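Local coordinates for lipoprotein LpqN (Mycobacterium tuberculosis, PDB 6E5F) that supports cell envelope biogenesis, interacts with the periplasmic domains of mycolate transporters MmpL3 and MmpL11, and binds a dodecyl trehalose lipid in its pocket, at residues A[63-67]-A[68-72]. Numbering follows the deposited sequence.
Sequences DYIRD and NHIQE
After helix 61-66 the chain turns back so that the CA of I70, at the start of strand 70-74, comes within 5.5 Å of the CA of I65. This tight helix-to-strand turn delivers the chain into the large antiparallel sheet, where the backbone of Q71 bonds to that of T129 of strand 120-130. H69 sits at the centre of an inverse gamma turn, and the backbone N of N68 makes a weak hydrogen bond to I65 O.

Asparagine suits the helix end because its short side-chain amide can reach back to a carbonyl of the last helical turn. N68 ND2 donates to Y64 O at 2.8 Å, nearly straight at 174°, in the plane of both the carbonyl and its own amide. A water lies 2.7 Å from both I65 O and I70 O, placed to bridge the two carbonyls.

CG of Y64 is anti to its backbone N (chi1 173°), which carries the ring along to I70, whose CD1 lies over one face, offset toward the rim, in a CH-pi contact 4.0 Å from the ring centroid; the phenol oxygen is anchored by the backbone N of D133. The beta-branched I65 and I70 each offer a CG2 methyl close to the backbone, and these meet at 4.1 Å; both side chains also touch L128. Exposed R66 gives NH2 to D63 OD1 at 2.6 Å, met on the anti side of the carboxylate, and NE more weakly to D67 OD1, while D67 OD2 bonds to the hydroxyl of Y59. The extended chain of E72 passes across I65, leaving its carboxylate OE2 3.8 Å from the methyl CD1 of I65.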
# COMPACT_ATOMS: atom_id res chain seq x y z
N ASP A 63 -8.41 0.48 -12.95
CA ASP A 63 -8.81 0.41 -14.35
C ASP A 63 -8.70 -1.02 -14.87
O ASP A 63 -9.59 -1.51 -15.57
CB ASP A 63 -7.92 1.33 -15.18
CG ASP A 63 -8.08 2.80 -14.81
OD1 ASP A 63 -9.19 3.21 -14.44
OD2 ASP A 63 -7.08 3.54 -14.91
N TYR A 64 -7.60 -1.70 -14.53
CA TYR A 64 -7.40 -3.08 -14.96
C TYR A 64 -8.52 -3.98 -14.47
O TYR A 64 -9.04 -4.81 -15.23
CB TYR A 64 -6.04 -3.56 -14.45
CG TYR A 64 -5.76 -5.02 -14.66
CD1 TYR A 64 -5.69 -5.56 -15.94
CD2 TYR A 64 -5.55 -5.87 -13.58
CE1 TYR A 64 -5.44 -6.91 -16.13
CE2 TYR A 64 -5.30 -7.21 -13.77
CZ TYR A 64 -5.24 -7.72 -15.04
OH TYR A 64 -4.99 -9.07 -15.21
N ILE A 65 -8.93 -3.81 -13.21
CA ILE A 65 -10.03 -4.61 -12.66
C ILE A 65 -11.33 -4.29 -13.39
O ILE A 65 -12.10 -5.19 -13.75
CB ILE A 65 -10.15 -4.36 -11.15
CG1 ILE A 65 -8.92 -4.92 -10.43
CG2 ILE A 65 -11.42 -4.99 -10.61
CD1 ILE A 65 -8.78 -4.45 -8.99
N ARG A 66 -11.61 -3.00 -13.60
CA ARG A 66 -12.86 -2.58 -14.22
C ARG A 66 -12.97 -3.12 -15.65
O ARG A 66 -14.07 -3.46 -16.10
CB ARG A 66 -12.94 -1.05 -14.22
CG ARG A 66 -14.16 -0.48 -14.92
CD ARG A 66 -14.00 1.02 -15.18
NE ARG A 66 -13.03 1.29 -16.24
CZ ARG A 66 -11.95 2.07 -16.12
NH1 ARG A 66 -11.14 2.23 -17.16
NH2 ARG A 66 -11.68 2.69 -14.98
N ASP A 67 -11.85 -3.19 -16.37
CA ASP A 67 -11.87 -3.48 -17.79
C ASP A 67 -11.81 -4.97 -18.11
O ASP A 67 -11.79 -5.34 -19.28
CB ASP A 67 -10.70 -2.78 -18.49
CG ASP A 67 -10.85 -1.27 -18.50
OD1 ASP A 67 -12.00 -0.79 -18.37
OD2 ASP A 67 -9.83 -0.56 -18.64
N ASN A 68 -11.80 -5.83 -17.10
CA ASN A 68 -11.68 -7.27 -17.31
C ASN A 68 -12.71 -7.99 -16.45
O ASN A 68 -13.37 -7.41 -15.59
CB ASN A 68 -10.26 -7.75 -16.99
CG ASN A 68 -9.24 -7.23 -17.98
OD1 ASN A 68 -9.07 -7.79 -19.06
ND2 ASN A 68 -8.55 -6.15 -17.62
N HIS A 69 -12.85 -9.30 -16.71
CA HIS A 69 -13.77 -10.14 -15.95
C HIS A 69 -13.10 -10.52 -14.63
O HIS A 69 -12.71 -11.67 -14.39
CB HIS A 69 -14.17 -11.36 -16.76
CG HIS A 69 -15.00 -11.04 -17.96
ND1 HIS A 69 -14.93 -11.76 -19.13
CD2 HIS A 69 -15.93 -10.07 -18.16
CE1 HIS A 69 -15.78 -11.25 -20.01
NE2 HIS A 69 -16.39 -10.22 -19.45
N ILE A 70 -12.95 -9.52 -13.78
CA ILE A 70 -12.26 -9.66 -12.50
C ILE A 70 -13.20 -9.18 -11.41
O ILE A 70 -13.73 -8.06 -11.47
CB ILE A 70 -10.96 -8.84 -12.47
CG1 ILE A 70 -9.99 -9.35 -13.54
CG2 ILE A 70 -10.33 -8.93 -11.08
CD1 ILE A 70 -8.77 -8.47 -13.74
N GLN A 71 -13.42 -10.03 -10.41
CA GLN A 71 -14.19 -9.68 -9.24
C GLN A 71 -13.24 -9.26 -8.13
O GLN A 71 -12.26 -9.97 -7.85
CB GLN A 71 -15.02 -10.88 -8.79
CG GLN A 71 -15.88 -10.62 -7.57
CD GLN A 71 -16.59 -11.86 -7.12
OE1 GLN A 71 -17.78 -12.03 -7.38
NE2 GLN A 71 -15.87 -12.75 -6.45
N GLU A 72 -13.51 -8.12 -7.52
CA GLU A 72 -12.72 -7.61 -6.40
C GLU A 72 -13.59 -7.58 -5.16
O GLU A 72 -14.69 -7.01 -5.17
CB GLU A 72 -12.21 -6.20 -6.70
CG GLU A 72 -11.45 -5.58 -5.53
CD GLU A 72 -11.00 -4.16 -5.82
OE1 GLU A 72 -9.98 -3.74 -5.22
OE2 GLU A 72 -11.65 -3.48 -6.63
O HOH W 1 -14.54 -6.06 -13.05